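Porin B (Pseudomonas putida, PDB 4GEY) probably forms a carbohydrate-selective beta-barrel channel through which sugars such as glucose cross the outer membrane. Local coordinates at residues E156-F161 with I234-A239. The protein carries 2 engineered substitutions. Numbering follows the deposited sequence.
Engineered in segment 234-239: M235 (natural residue Leu), M237 (natural residue Val). With C8E ((hydroxyethyloxy)tri(ethyloxy)octane), chain C.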
loop_
_atom_site.group_PDB
_atom_site.type_symbol
_atom_site.label_atom_id
_atom_site.label_comp_id
_atom_site.label_asym_id
_atom_site.label_seq_id
_atom_site.Cartn_x
_atom_site.Cartn_y
_atom_site.Cartn_z
ATOM N N GLU A 156 5.096 4.352 5.128
ATOM C CA GLU A 156 6.031 5.381 4.707
ATOM C C GLU A 156 7.471 5.082 5.158
ATOM O O GLU A 156 8.421 5.510 4.507
ATOM C CB GLU A 156 5.552 6.733 5.238
ATOM C CG GLU A 156 6.484 7.899 4.994
ATOM C CD GLU A 156 5.856 9.225 5.360
ATOM O OE1 GLU A 156 4.709 9.475 4.943
ATOM O OE2 GLU A 156 6.508 10.022 6.063
ATOM N N ASP A 157 7.636 4.358 6.268
ATOM C CA ASP A 157 8.969 3.964 6.726
ATOM C C ASP A 157 9.130 2.456 6.813
ATOM O O ASP A 157 10.212 1.913 6.595
ATOM C CB ASP A 157 9.278 4.574 8.093
ATOM C CG ASP A 157 9.331 6.081 8.049
ATOM O OD1 ASP A 157 8.239 6.690 7.978
ATOM O OD2 ASP A 157 10.453 6.643 8.081
ATOM N N PHE A 158 8.045 1.776 7.139
ATOM C CA PHE A 158 8.115 0.347 7.393
ATOM C C PHE A 158 7.518 -0.442 6.226
ATOM O O PHE A 158 6.492 -0.038 5.661
ATOM C CB PHE A 158 7.398 0.032 8.714
ATOM C CG PHE A 158 8.019 0.710 9.921
ATOM C CD1 PHE A 158 7.619 1.970 10.309
ATOM C CD2 PHE A 158 9.002 0.075 10.661
ATOM C CE1 PHE A 158 8.181 2.580 11.412
ATOM C CE2 PHE A 158 9.569 0.675 11.750
ATOM C CZ PHE A 158 9.161 1.935 12.129
ATOM N N ASN A 159 8.174 -1.540 5.841
ATOM C CA ASN A 159 7.600 -2.463 4.859
ATOM C C ASN A 159 7.339 -1.727 3.545
ATOM O O ASN A 159 6.455 -2.083 2.769
ATOM C CB ASN A 159 6.309 -3.072 5.442
ATOM C CG ASN A 159 5.674 -4.127 4.542
ATOM O OD1 ASN A 159 4.456 -4.142 4.350
ATOM N ND2 ASN A 159 6.492 -5.009 3.989
ATOM N N SER A 160 8.115 -0.675 3.311
ATOM C CA SER A 160 7.896 0.206 2.166
ATOM C C SER A 160 8.178 -0.482 0.842
ATOM O O SER A 160 9.152 -1.223 0.720
ATOM C CB SER A 160 8.768 1.446 2.293
ATOM O OG SER A 160 8.597 2.060 3.542
ATOM N N PHE A 161 7.320 -0.215 -0.143
ATOM C CA PHE A 161 7.422 -0.779 -1.499
ATOM C C PHE A 161 6.844 0.282 -2.442
ATOM O O PHE A 161 5.938 1.003 -2.047
ATOM C CB PHE A 161 6.628 -2.096 -1.577
ATOM C CG PHE A 161 6.818 -2.867 -2.872
ATOM C CD1 PHE A 161 8.002 -3.552 -3.128
ATOM C CD2 PHE A 161 5.797 -2.929 -3.818
ATOM C CE1 PHE A 161 8.172 -4.254 -4.310
ATOM C CE2 PHE A 161 5.956 -3.635 -5.002
ATOM C CZ PHE A 161 7.144 -4.294 -5.255
ATOM N N ILE A 234 0.581 0.453 17.523
ATOM C CA ILE A 234 1.291 -0.509 16.684
ATOM C C ILE A 234 2.782 -0.254 16.762
ATOM O O ILE A 234 3.247 0.876 16.669
ATOM C CB ILE A 234 0.854 -0.484 15.207
ATOM C CG1 ILE A 234 -0.627 -0.862 15.080
ATOM C CG2 ILE A 234 1.750 -1.420 14.368
ATOM C CD1 ILE A 234 -1.109 -0.946 13.643
HETATM N N MSE A 235 3.531 -1.322 16.947
HETATM C CA MSE A 235 4.951 -1.213 17.168
HETATM C C MSE A 235 5.673 -2.050 16.122
HETATM O O MSE A 235 5.867 -3.243 16.315
HETATM C CB MSE A 235 5.256 -1.735 18.560
HETATM C CG MSE A 235 6.692 -1.614 18.977
HETATM SE SE MSE A 235 7.007 -2.769 20.520
HETATM C CE MSE A 235 7.645 -4.401 19.636
ATOM N N PRO A 236 6.042 -1.436 14.992
ATOM C CA PRO A 236 6.799 -2.160 13.967
ATOM C C PRO A 236 8.295 -2.100 14.217
ATOM O O PRO A 236 8.766 -1.092 14.751
ATOM C CB PRO A 236 6.461 -1.398 12.681
ATOM C CG PRO A 236 6.169 -0.035 13.123
ATOM C CD PRO A 236 5.614 -0.110 14.527
HETATM N N MSE A 237 9.015 -3.163 13.854
HETATM C CA MSE A 237 10.489 -3.181 13.870
HETATM C C MSE A 237 10.991 -3.643 12.512
HETATM O O MSE A 237 10.320 -4.417 11.832
HETATM C CB MSE A 237 11.024 -4.147 14.925
HETATM C CG MSE A 237 10.341 -4.057 16.257
HETATM SE SE MSE A 237 10.762 -5.600 17.387
HETATM C CE MSE A 237 12.659 -5.234 17.712
ATOM N N GLU A 238 12.174 -3.204 12.116
ATOM C CA GLU A 238 12.652 -3.566 10.789
ATOM C C GLU A 238 14.154 -3.466 10.628
ATOM O O GLU A 238 14.803 -2.603 11.215
ATOM C CB GLU A 238 11.982 -2.689 9.735
ATOM C CG GLU A 238 11.980 -3.279 8.346
ATOM C CD GLU A 238 11.201 -2.420 7.370
ATOM O OE1 GLU A 238 11.079 -1.195 7.615
ATOM O OE2 GLU A 238 10.701 -2.970 6.369
ATOM N N ALA A 239 14.696 -4.364 9.820
ATOM C CA ALA A 239 16.078 -4.277 9.388
ATOM C C ALA A 239 16.042 -4.142 7.879
ATOM O O ALA A 239 15.304 -4.870 7.211
ATOM C CB ALA A 239 16.851 -5.520 9.807
HETATM C C1 C8E C . 12.977 -9.097 13.147
HETATM C C2 C8E C . 13.040 -7.586 13.244
HETATM C C3 C8E C . 14.503 -7.165 13.312
HETATM C C4 C8E C . 14.795 -6.354 14.568
HETATM C C5 C8E C . 15.487 -5.039 14.234
HETATM C C6 C8E C . 14.821 -3.895 14.993
HETATM C C7 C8E C . 15.760 -3.308 16.038
HETATM C C8 C8E C . 15.222 -2.024 16.663
HETATM O O9 C8E C . 16.053 -0.937 16.295
HETATM C C10 C8E C . 16.080 0.094 17.269
HETATM C C11 C8E C . 16.859 1.315 16.776
HETATM O O12 C8E C . 17.302 2.090 17.876
#
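E238 turns CG anti to its backbone N (chi1 -158°) and runs extended beyond CG, which carries its carboxylate to the backbone of N159, while F158 sets CG beside its own N and lays its ring on P236. The N159 amide is held by both carboxylate oxygens. The main bond goes from N159 N to E238 OE2, 3.0 Å long, reaching the oxygen on its syn side but 32° out of the carboxylate plane; a weak second one joins N159 N to E238 OE1 at 3.4 Å. OE1 also lies beside F158 CA. Two further partners take this oxygen, R253 through a salt bridge and Q206 through a hydrogen bond, and W292 NE1 donates to OE2. Four donors thus meet the buried carboxylate (the N159 amide, R253, Q206 and W292), which would be expected to favour its ionised form. Beside it, P236 and F158 cross at about a right angle in a CH-pi contact: P236 CG stands 3.5 Å from the ring centroid and only 1° off the normal. P236 CB covers the same face near F158 CD2, at 3.6 Å. In this porin barrel, P236 and E238 alternate with M235 and M237 along strand 232-245, sending their side chains inward to the loop that follows strand 145-149 and folds into the channel. M237, an engineered selenomethionine like M235, points away from the loop, its CB and CE touching the detergent C8E; CE comes 3.7 Å from C6 of that molecule. On the loop, N159 OD1 is hydrogen-bonded to S173 OG and V175 N, and D157 forms salt bridges with R194 and K148. The side chain of N159 lies about 10 Å from a bound beta-D-glucopyranose.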